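Local coordinates for protein putative regulator (PDB 3HFI) that is of unknown function but probably regulates transcription in Escherichia coli, the crystallised fragment being a UTRA domain of the kind that senses small effector molecules, at residues A[103-109]-A[134-140]; A[67-73]-A[146-152]. The contacts are given in a common frame with arbitrary orientation. Residue numbers count along the deposited sequence, not the author numbering.

Contact 1 of 2, residues A[103-109]-A[134-140]; sequences IRYSESR and LEQLVFF
Segments 103-109 and 134-140 run antiparallel, extended over 105-109 and 134-139, their strand axes approaching to 4.6 Å with 164° between their N-to-C directions; the chain turns a corner at F140. Hydrogen-bonded pairs are Y105 with F139, E107 with L137 and R109 with E135; S106 with V138 and S108 with Q136 form the non-hydrogen-bonded pairs. E107 N to L137 O, L137 N to E107 O, R109 N to E135 O and E135 N to R109 O each measure 2.9 Å, and F139 N to Y105 O is 2.8 Å. F139 O accepts from R104 N at 3.1 Å and weakly from Y105 N at 3.4 Å, so that R104 (phi/psi -115/-18°) and Y105 (-148/157°) both oppose F139 in a classic beta bulge.

One face carries Y105, E107, R109, E135, L137 and F139. Here Y105 CB lies 4.0 Å from F139 CB, and the F139 ring (chi1 m) turns its edge to E107, with CZ 4.0 Å from E107 OE1. A long salt bridge joins R109 NH1 to E135 OE1 at 3.7 Å, while E135 OE2 bonds to Y39. The other face holds S106, S108, Q136 and V138; the amide of Q136 (t,t) bonds to the backbone of Y159 and G161 of the second subunit. I103 CG2 packs on V138 CG1 at 3.5 Å and I103 CG1 on F140 CE1 at 4.0 Å. Residues 105-109 also pair antiparallel with a strand of the second subunit, making this the edge of the UTRA-domain sheet where a continuous intersubunit beta-sheet forms.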
ATOM      1  N   ILE A 103       1.390  13.689  -1.684  1.00 11.76           N
ATOM      2  CA  ILE A 103       0.968  12.596  -0.809  1.00 11.94           C
ATOM      3  C   ILE A 103       2.131  12.004  -0.049  1.00 11.76           C
ATOM      4  O   ILE A 103       3.094  11.545  -0.641  1.00 13.06           O
ATOM      5  CB  ILE A 103       0.226  11.524  -1.625  1.00 12.87           C
ATOM      6  CG1 ILE A 103      -1.089  12.153  -2.155  1.00 12.58           C
ATOM      7  CG2 ILE A 103      -0.031  10.255  -0.778  1.00 10.83           C
ATOM      8  CD1 ILE A 103      -1.776  11.287  -3.157  1.00 17.01           C
ATOM      9  N   ARG A 104       2.053  12.066   1.278  1.00 11.38           N
ATOM     10  CA  ARG A 104       3.088  11.665   2.149  1.00 10.75           C
ATOM     11  C   ARG A 104       2.830  10.481   3.050  1.00 11.70           C
ATOM     12  O   ARG A 104       3.817   9.925   3.541  1.00 10.72           O
ATOM     13  CB  ARG A 104       3.510  12.825   3.034  1.00 12.29           C
ATOM     14  CG  ARG A 104       3.911  14.066   2.219  1.00 12.02           C
ATOM     15  CD  ARG A 104       4.494  15.118   3.125  1.00 10.90           C
ATOM     16  NE  ARG A 104       4.667  16.345   2.373  1.00  9.93           N
ATOM     17  CZ  ARG A 104       5.771  16.696   1.747  1.00 14.16           C
ATOM     18  NH1 ARG A 104       6.870  15.925   1.819  1.00 13.43           N
ATOM     19  NH2 ARG A 104       5.798  17.863   1.071  1.00 15.21           N
ATOM     20  N   TYR A 105       1.569  10.111   3.262  1.00 11.79           N
ATOM     21  CA  TYR A 105       1.201   8.975   4.099  1.00 13.13           C
ATOM     22  C   TYR A 105      -0.046   8.287   3.639  1.00 12.23           C
ATOM     23  O   TYR A 105      -0.961   8.903   3.055  1.00 12.51           O
ATOM     24  CB  TYR A 105       0.908   9.319   5.576  1.00 14.03           C
ATOM     25  CG  TYR A 105       1.919  10.199   6.237  1.00 20.17           C
ATOM     26  CD1 TYR A 105       2.925   9.645   7.068  1.00 28.03           C
ATOM     27  CD2 TYR A 105       1.879  11.579   6.083  1.00 24.12           C
ATOM     28  CE1 TYR A 105       3.884  10.463   7.691  1.00 29.85           C
ATOM     29  CE2 TYR A 105       2.818  12.396   6.720  1.00 27.90           C
ATOM     30  CZ  TYR A 105       3.813  11.829   7.506  1.00 30.13           C
ATOM     31  OH  TYR A 105       4.757  12.635   8.113  1.00 37.00           O
ATOM     32  N   SER A 106      -0.115   7.036   4.056  1.00 12.21           N
ATOM     33  CA  SER A 106      -1.129   6.057   3.715  1.00 13.02           C
ATOM     34  C   SER A 106      -1.322   5.184   4.949  1.00 13.32           C
ATOM     35  O   SER A 106      -0.323   4.784   5.552  1.00  9.84           O
ATOM     36  CB  SER A 106      -0.498   5.066   2.729  1.00 13.48           C
ATOM     37  OG  SER A 106      -1.377   4.985   1.768  1.00 19.05           O
ATOM     38  N   GLU A 107      -2.557   4.752   5.222  1.00 13.98           N
ATOM     39  CA  GLU A 107      -2.797   3.734   6.216  1.00 15.31           C
ATOM     40  C   GLU A 107      -3.783   2.787   5.552  1.00 14.69           C
ATOM     41  O   GLU A 107      -4.731   3.246   4.961  1.00 13.36           O
ATOM     42  CB  GLU A 107      -3.519   4.331   7.429  1.00 17.72           C
ATOM     43  CG  GLU A 107      -2.695   5.241   8.267  1.00 20.06           C
ATOM     44  CD  GLU A 107      -3.497   5.942   9.394  1.00 23.03           C
ATOM     45  OE1 GLU A 107      -4.754   6.022   9.368  1.00 29.88           O
ATOM     46  OE2 GLU A 107      -2.833   6.469  10.297  1.00 28.28           O
ATOM     47  N   SER A 108      -3.627   1.484   5.735  1.00 14.04           N
ATOM     48  CA  SER A 108      -4.607   0.568   5.256  1.00 14.68           C
ATOM     49  C   SER A 108      -4.980  -0.388   6.354  1.00 14.63           C
ATOM     50  O   SER A 108      -4.161  -0.746   7.184  1.00 14.89           O
ATOM     51  CB  SER A 108      -4.021  -0.242   4.099  1.00 15.86           C
ATOM     52  OG  SER A 108      -3.507   0.579   3.089  1.00 17.49           O
ATOM     53  N   ARG A 109      -6.181  -0.928   6.233  1.00 15.24           N
ATOM     54  CA  ARG A 109      -6.732  -1.892   7.162  1.00 17.35           C
ATOM     55  C   ARG A 109      -7.360  -2.967   6.334  1.00 15.35           C
ATOM     56  O   ARG A 109      -8.065  -2.658   5.395  1.00 13.86           O
ATOM     57  CB  ARG A 109      -7.772  -1.187   7.984  1.00 19.79           C
ATOM     58  CG  ARG A 109      -8.354  -1.990   9.089  1.00 26.11           C
ATOM     59  CD  ARG A 109      -9.221  -0.998   9.850  1.00 37.15           C
ATOM     60  NE  ARG A 109     -10.001  -1.576  10.940  1.00 45.83           N
ATOM     61  CZ  ARG A 109     -11.010  -0.933  11.555  1.00 53.36           C
ATOM     62  NH1 ARG A 109     -11.360   0.315  11.166  1.00 55.15           N
ATOM     63  NH2 ARG A 109     -11.687  -1.539  12.558  1.00 54.89           N
ATOM     64  N   LEU A 134     -10.018  -3.897   1.677  1.00 17.16           N
ATOM     65  CA  LEU A 134      -9.084  -2.932   2.215  1.00 17.14           C
ATOM     66  C   LEU A 134      -9.765  -1.592   2.375  1.00 16.55           C
ATOM     67  O   LEU A 134     -10.517  -1.167   1.483  1.00 14.70           O
ATOM     68  CB  LEU A 134      -7.979  -2.832   1.219  1.00 18.31           C
ATOM     69  CG  LEU A 134      -6.798  -1.967   1.438  1.00 22.00           C
ATOM     70  CD1 LEU A 134      -5.708  -3.008   1.393  1.00 27.83           C
ATOM     71  CD2 LEU A 134      -6.644  -0.968   0.302  1.00 24.34           C
ATOM     72  N   GLU A 135      -9.575  -0.943   3.531  1.00 15.98           N
ATOM     73  CA  GLU A 135      -9.873   0.501   3.655  1.00 16.44           C
ATOM     74  C   GLU A 135      -8.544   1.204   3.696  1.00 14.89           C
ATOM     75  O   GLU A 135      -7.701   0.834   4.484  1.00 14.54           O
ATOM     76  CB  GLU A 135     -10.571   0.865   4.960  1.00 15.61           C
ATOM     77  CG  GLU A 135     -11.949   0.370   5.147  1.00 23.11           C
ATOM     78  CD  GLU A 135     -12.512   0.800   6.518  1.00 27.56           C
ATOM     79  OE1 GLU A 135     -11.767   0.842   7.507  1.00 39.30           O
ATOM     80  OE2 GLU A 135     -13.674   1.116   6.624  1.00 28.51           O
ATOM     81  N   GLN A 136      -8.384   2.264   2.926  1.00 14.58           N
ATOM     82  CA  GLN A 136      -7.143   2.974   2.874  1.00 13.16           C
ATOM     83  C   GLN A 136      -7.387   4.455   3.001  1.00 13.52           C
ATOM     84  O   GLN A 136      -8.229   5.021   2.289  1.00 14.93           O
ATOM     85  CB  GLN A 136      -6.491   2.732   1.530  1.00 13.09           C
ATOM     86  CG  GLN A 136      -5.119   3.420   1.428  1.00 15.06           C
ATOM     87  CD  GLN A 136      -4.470   3.205   0.117  1.00 18.67           C
ATOM     88  OE1 GLN A 136      -5.001   3.644  -0.943  1.00 17.59           O
ATOM     89  NE2 GLN A 136      -3.305   2.499   0.137  1.00 16.63           N
ATOM     90  N   LEU A 137      -6.649   5.089   3.880  1.00 12.17           N
ATOM     91  CA  LEU A 137      -6.748   6.518   4.087  1.00 12.42           C
ATOM     92  C   LEU A 137      -5.433   7.089   3.573  1.00 11.75           C
ATOM     93  O   LEU A 137      -4.400   6.647   3.974  1.00 10.74           O
ATOM     94  CB  LEU A 137      -6.972   6.822   5.582  1.00 11.62           C
ATOM     95  CG  LEU A 137      -7.374   8.236   5.991  1.00 14.75           C
ATOM     96  CD1 LEU A 137      -8.557   8.764   5.202  1.00  6.17           C
ATOM     97  CD2 LEU A 137      -7.647   8.346   7.494  1.00 14.75           C
ATOM     98  N   VAL A 138      -5.520   8.100   2.719  1.00 12.91           N
ATOM     99  CA  VAL A 138      -4.394   8.744   2.037  1.00 12.66           C
ATOM    100  C   VAL A 138      -4.318  10.204   2.479  1.00 13.00           C
ATOM    101  O   VAL A 138      -5.344  10.875   2.544  1.00 14.40           O
ATOM    102  CB  VAL A 138      -4.558   8.616   0.494  1.00 12.33           C
ATOM    103  CG1 VAL A 138      -3.395   9.315  -0.249  1.00 10.73           C
ATOM    104  CG2 VAL A 138      -4.627   7.099   0.092  1.00 10.59           C
ATOM    105  N   PHE A 139      -3.103  10.672   2.828  1.00 13.11           N
ATOM    106  CA  PHE A 139      -2.875  11.951   3.492  1.00 12.73           C
ATOM    107  C   PHE A 139      -1.864  12.759   2.706  1.00 14.53           C
ATOM    108  O   PHE A 139      -0.872  12.210   2.193  1.00 14.88           O
ATOM    109  CB  PHE A 139      -2.225  11.779   4.847  1.00 13.22           C
ATOM    110  CG  PHE A 139      -3.049  11.064   5.880  1.00 14.36           C
ATOM    111  CD1 PHE A 139      -3.557  11.745   6.962  1.00 15.14           C
ATOM    112  CD2 PHE A 139      -3.196   9.694   5.834  1.00 15.41           C
ATOM    113  CE1 PHE A 139      -4.250  11.063   7.976  1.00 17.38           C
ATOM    114  CE2 PHE A 139      -3.881   8.982   6.821  1.00 13.25           C
ATOM    115  CZ  PHE A 139      -4.410   9.681   7.911  1.00 16.40           C
ATOM    116  N   PHE A 140      -2.080  14.075   2.665  1.00 14.09           N
ATOM    117  CA  PHE A 140      -1.026  14.998   2.323  1.00 15.20           C
ATOM    118  C   PHE A 140      -0.071  15.231   3.476  1.00 16.70           C
ATOM    119  O   PHE A 140       1.128  15.319   3.317  1.00 19.34           O
ATOM    120  CB  PHE A 140      -1.652  16.330   1.972  1.00 15.56           C
ATOM    121  CG  PHE A 140      -2.396  16.345   0.668  1.00 13.31           C
ATOM    122  CD1 PHE A 140      -1.859  15.767  -0.485  1.00 14.36           C
ATOM    123  CD2 PHE A 140      -3.627  16.974   0.587  1.00 15.01           C
ATOM    124  CE1 PHE A 140      -2.560  15.830  -1.687  1.00 13.86           C
ATOM    125  CE2 PHE A 140      -4.319  17.074  -0.640  1.00 14.70           C
ATOM    126  CZ  PHE A 140      -3.788  16.505  -1.757  1.00 13.51           C
TER

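Contact 2 of 2, residues A[67-73]-A[146-152]; sequences MLIENRI and VEFGNVW
W152, R72 and E70, which lose the most surface here, lie on one face of an antiparallel pair of strands, 67-73 and 146-152, whose axes approach to 4.6 Å at 160°. L68-W152, E70-N150 and R72-F148 are hydrogen-bonded pairs: L68 N-W152 O measures 3.0 Å, W152 N-L68 O and F148 N-R72 O 2.8 Å, and E70 N-N150 O, N150 N-E70 O and R72 N-F148 O 2.9 Å. I69-V151, N71-G149 and I73-E147 are non-hydrogen-bonded pairs. W152 NE1 (chi1 m) donates to E70 OE1 at 3.0 Å, and its CD1 meets L68 CD2 at 4.1 Å. E70 OE1 also salt-bridges R119, and OE2 hydrogen-bonds Y54. A water links R72 NH1 (3.0 Å), N150 ND2 (2.9 Å), E70 O (2.8 Å) and F148 O (2.6 Å), while R72 NE salt-bridges E34. On the opposite face N71 ND2 donates to E147 OE2 at 2.9 Å across G149, where a CB would clash. Strands 51-60 and 130-139 flank the pair; helix 117-123 packs on L68 and W152, helix 91-99 on N71, I73 and E147.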
ATOM      1  N   MET A  67      -9.460  -5.653  -9.324  1.00 27.65           N
ATOM      2  CA  MET A  67     -10.070  -5.092  -8.156  1.00 25.98           C
ATOM      3  C   MET A  67     -11.063  -3.991  -8.472  1.00 24.32           C
ATOM      4  O   MET A  67     -10.988  -3.346  -9.519  1.00 24.83           O
ATOM      5  CB  MET A  67      -8.985  -4.532  -7.243  1.00 26.26           C
ATOM      6  CG  MET A  67      -8.145  -3.455  -7.871  1.00 28.22           C
ATOM      7  SD  MET A  67      -6.582  -3.120  -6.966  1.00 29.15           S
ATOM      8  CE  MET A  67      -5.512  -4.252  -7.825  1.00 26.90           C
ATOM      9  N   LEU A  68     -11.987  -3.792  -7.537  1.00 21.24           N
ATOM     10  CA  LEU A  68     -12.969  -2.709  -7.572  1.00 19.02           C
ATOM     11  C   LEU A  68     -12.579  -1.689  -6.505  1.00 16.99           C
ATOM     12  O   LEU A  68     -12.369  -2.043  -5.356  1.00 16.20           O
ATOM     13  CB  LEU A  68     -14.369  -3.291  -7.354  1.00 18.36           C
ATOM     14  CG  LEU A  68     -15.563  -2.348  -7.364  1.00 18.84           C
ATOM     15  CD1 LEU A  68     -15.847  -1.781  -8.759  1.00 16.37           C
ATOM     16  CD2 LEU A  68     -16.700  -3.199  -6.855  1.00 20.35           C
ATOM     17  N   ILE A  69     -12.434  -0.430  -6.911  1.00 15.23           N
ATOM     18  CA  ILE A  69     -11.978   0.637  -6.056  1.00 14.12           C
ATOM     19  C   ILE A  69     -13.065   1.682  -5.954  1.00 13.65           C
ATOM     20  O   ILE A  69     -13.571   2.151  -6.987  1.00 13.88           O
ATOM     21  CB  ILE A  69     -10.708   1.303  -6.610  1.00 14.74           C
ATOM     22  CG1 ILE A  69      -9.670   0.220  -6.996  1.00 17.19           C
ATOM     23  CG2 ILE A  69     -10.175   2.332  -5.572  1.00 13.09           C
ATOM     24  CD1 ILE A  69      -8.397   0.760  -7.636  1.00 17.47           C
ATOM     25  N   GLU A  70     -13.413   2.053  -4.725  1.00 13.09           N
ATOM     26  CA  GLU A  70     -14.337   3.168  -4.439  1.00 12.65           C
ATOM     27  C   GLU A  70     -13.571   4.228  -3.687  1.00 12.23           C
ATOM     28  O   GLU A  70     -13.176   4.014  -2.529  1.00 13.44           O
ATOM     29  CB  GLU A  70     -15.461   2.649  -3.580  1.00 12.82           C
ATOM     30  CG  GLU A  70     -16.217   1.614  -4.277  1.00 14.67           C
ATOM     31  CD  GLU A  70     -17.362   1.151  -3.438  1.00 20.02           C
ATOM     32  OE1 GLU A  70     -17.145   0.238  -2.598  1.00 21.32           O
ATOM     33  OE2 GLU A  70     -18.481   1.687  -3.655  1.00 23.91           O
ATOM     34  N   ASN A  71     -13.264   5.322  -4.359  1.00 10.16           N
ATOM     35  CA  ASN A  71     -12.535   6.421  -3.779  1.00 10.41           C
ATOM     36  C   ASN A  71     -13.518   7.510  -3.300  1.00 10.39           C
ATOM     37  O   ASN A  71     -14.496   7.811  -3.989  1.00 11.90           O
ATOM     38  CB  ASN A  71     -11.594   7.051  -4.835  1.00 10.51           C
ATOM     39  CG  ASN A  71     -10.645   6.079  -5.443  1.00 11.21           C
ATOM     40  OD1 ASN A  71     -10.692   5.800  -6.643  1.00 14.79           O
ATOM     41  ND2 ASN A  71      -9.715   5.599  -4.629  1.00  9.78           N
ATOM     42  N   ARG A  72     -13.251   8.115  -2.155  1.00 11.27           N
ATOM     43  CA  ARG A  72     -13.982   9.249  -1.687  1.00 11.35           C
ATOM     44  C   ARG A  72     -12.957  10.334  -1.344  1.00 11.22           C
ATOM     45  O   ARG A  72     -12.094  10.159  -0.492  1.00 11.06           O
ATOM     46  CB  ARG A  72     -14.776   8.853  -0.470  1.00 11.50           C
ATOM     47  CG  ARG A  72     -16.069   8.113  -0.819  1.00 12.71           C
ATOM     48  CD  ARG A  72     -16.719   7.533   0.348  1.00 13.52           C
ATOM     49  NE  ARG A  72     -18.025   6.921   0.032  1.00 16.21           N
ATOM     50  CZ  ARG A  72     -18.202   5.615  -0.158  1.00 17.60           C
ATOM     51  NH1 ARG A  72     -17.185   4.792  -0.149  1.00 15.10           N
ATOM     52  NH2 ARG A  72     -19.390   5.131  -0.424  1.00 17.39           N
ATOM     53  N   ILE A  73     -13.100  11.463  -2.017  1.00 11.05           N
ATOM     54  CA  ILE A  73     -12.098  12.529  -2.116  1.00 11.75           C
ATOM     55  C   ILE A  73     -12.623  13.853  -1.558  1.00 12.91           C
ATOM     56  O   ILE A  73     -13.721  14.291  -1.936  1.00 12.07           O
ATOM     57  CB  ILE A  73     -11.682  12.741  -3.600  1.00 11.30           C
ATOM     58  CG1 ILE A  73     -11.088  11.439  -4.167  1.00 12.67           C
ATOM     59  CG2 ILE A  73     -10.650  13.824  -3.650  1.00 11.99           C
ATOM     60  CD1 ILE A  73     -11.582  11.082  -5.577  1.00 12.37           C
ATOM     61  N   VAL A 146      -6.807  13.331   2.478  1.00 10.99           N
ATOM     62  CA  VAL A 146      -7.387  13.807   1.224  1.00  9.29           C
ATOM     63  C   VAL A 146      -8.340  12.784   0.599  1.00 11.23           C
ATOM     64  O   VAL A 146      -9.280  13.168  -0.104  1.00 13.12           O
ATOM     65  CB  VAL A 146      -6.347  14.233   0.201  1.00  9.61           C
ATOM     66  CG1 VAL A 146      -5.402  13.077  -0.230  1.00  8.72           C
ATOM     67  CG2 VAL A 146      -7.057  14.848  -1.052  1.00  6.22           C
ATOM     68  N   GLU A 147      -8.130  11.493   0.861  1.00 11.67           N
ATOM     69  CA  GLU A 147      -8.904  10.468   0.164  1.00 12.03           C
ATOM     70  C   GLU A 147      -9.047   9.262   1.030  1.00 11.33           C
ATOM     71  O   GLU A 147      -8.117   8.945   1.783  1.00 13.43           O
ATOM     72  CB  GLU A 147      -8.245  10.093  -1.172  1.00 12.54           C
ATOM     73  CG  GLU A 147      -9.063   9.162  -2.088  1.00 13.70           C
ATOM     74  CD  GLU A 147      -8.851   7.688  -1.823  1.00 17.69           C
ATOM     75  OE1 GLU A 147      -7.725   7.293  -1.434  1.00 17.41           O
ATOM     76  OE2 GLU A 147      -9.784   6.897  -2.036  1.00 19.90           O
ATOM     77  N   PHE A 148     -10.223   8.622   0.952  1.00 11.62           N
ATOM     78  CA  PHE A 148     -10.592   7.428   1.737  1.00 12.26           C
ATOM     79  C   PHE A 148     -11.163   6.421   0.750  1.00 13.32           C
ATOM     80  O   PHE A 148     -12.225   6.655   0.144  1.00 14.01           O
ATOM     81  CB  PHE A 148     -11.639   7.756   2.831  1.00 13.53           C
ATOM     82  CG  PHE A 148     -12.062   6.570   3.626  1.00 11.41           C
ATOM     83  CD1 PHE A 148     -11.134   5.856   4.367  1.00 15.78           C
ATOM     84  CD2 PHE A 148     -13.368   6.136   3.616  1.00 17.37           C
ATOM     85  CE1 PHE A 148     -11.491   4.754   5.070  1.00 13.09           C
ATOM     86  CE2 PHE A 148     -13.741   4.980   4.337  1.00 15.64           C
ATOM     87  CZ  PHE A 148     -12.834   4.338   5.061  1.00 14.91           C
ATOM     88  N   GLY A 149     -10.420   5.341   0.543  1.00 13.27           N
ATOM     89  CA  GLY A 149     -10.743   4.325  -0.437  1.00 13.64           C
ATOM     90  C   GLY A 149     -11.123   3.007   0.182  1.00 14.09           C
ATOM     91  O   GLY A 149     -10.590   2.611   1.229  1.00 15.25           O
ATOM     92  N   ASN A 150     -12.056   2.338  -0.468  1.00 14.42           N
ATOM     93  CA  ASN A 150     -12.449   0.982  -0.157  1.00 15.71           C
ATOM     94  C   ASN A 150     -12.130   0.141  -1.365  1.00 16.41           C
ATOM     95  O   ASN A 150     -12.581   0.475  -2.475  1.00 15.04           O
ATOM     96  CB  ASN A 150     -13.943   0.903   0.067  1.00 15.47           C
ATOM     97  CG  ASN A 150     -14.334   1.318   1.456  1.00 18.94           C
ATOM     98  OD1 ASN A 150     -14.546   0.478   2.298  1.00 28.89           O
ATOM     99  ND2 ASN A 150     -14.408   2.613   1.714  1.00 18.12           N
ATOM    100  N   VAL A 151     -11.372  -0.942  -1.167  1.00 17.21           N
ATOM    101  CA  VAL A 151     -10.886  -1.750  -2.283  1.00 17.89           C
ATOM    102  C   VAL A 151     -11.354  -3.179  -2.088  1.00 19.38           C
ATOM    103  O   VAL A 151     -11.248  -3.714  -0.991  1.00 18.46           O
ATOM    104  CB  VAL A 151      -9.364  -1.698  -2.395  1.00 18.26           C
ATOM    105  CG1 VAL A 151      -8.895  -2.504  -3.549  1.00 16.37           C
ATOM    106  CG2 VAL A 151      -8.899  -0.252  -2.564  1.00 18.18           C
ATOM    107  N   TRP A 152     -11.832  -3.787  -3.169  1.00 21.35           N
ATOM    108  CA  TRP A 152     -12.365  -5.133  -3.164  1.00 23.66           C
ATOM    109  C   TRP A 152     -11.476  -5.943  -4.068  1.00 26.62           C
ATOM    110  O   TRP A 152     -11.476  -5.735  -5.285  1.00 25.88           O
ATOM    111  CB  TRP A 152     -13.779  -5.125  -3.682  1.00 23.54           C
ATOM    112  CG  TRP A 152     -14.567  -4.140  -2.958  1.00 23.16           C
ATOM    113  CD1 TRP A 152     -14.717  -2.796  -3.247  1.00 20.98           C
ATOM    114  CD2 TRP A 152     -15.273  -4.380  -1.773  1.00 23.07           C
ATOM    115  NE1 TRP A 152     -15.487  -2.188  -2.295  1.00 22.53           N
ATOM    116  CE2 TRP A 152     -15.856  -3.139  -1.375  1.00 24.05           C
ATOM    117  CE3 TRP A 152     -15.478  -5.515  -0.991  1.00 23.10           C
ATOM    118  CZ2 TRP A 152     -16.635  -3.022  -0.229  1.00 24.47           C
ATOM    119  CZ3 TRP A 152     -16.254  -5.408   0.130  1.00 24.08           C
ATOM    120  CH2 TRP A 152     -16.838  -4.168   0.502  1.00 24.81           C
TER
HETATM  121  O   HOH W   1     -14.233   4.955  -0.069  1.00 13.90           O

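Overall arrangement
Both contacts belong to one antiparallel sheet, their centres about 10 Å apart. Strands 130-139 and 144-153 are consecutive in the chain and adjacent in the sheet, so the two ladders are joined directly: L134 O to V151 N and Q136 N to G149 O, both 2.8 Å, are probable hydrogen bonds, and F140 CE2 packs on V146 CG2 at 3.6 Å. Contact 1 is nested within the chain loop closed by contact 2. The centre of contact 2 lies about 1 Å from the centre of the chain, whereas contact 1, centred about 10 Å from it, includes one of the chain's two outermost strands, 105-114, at the subunit interface. G161 of the second subunit also packs on I69 and V151 of contact 2.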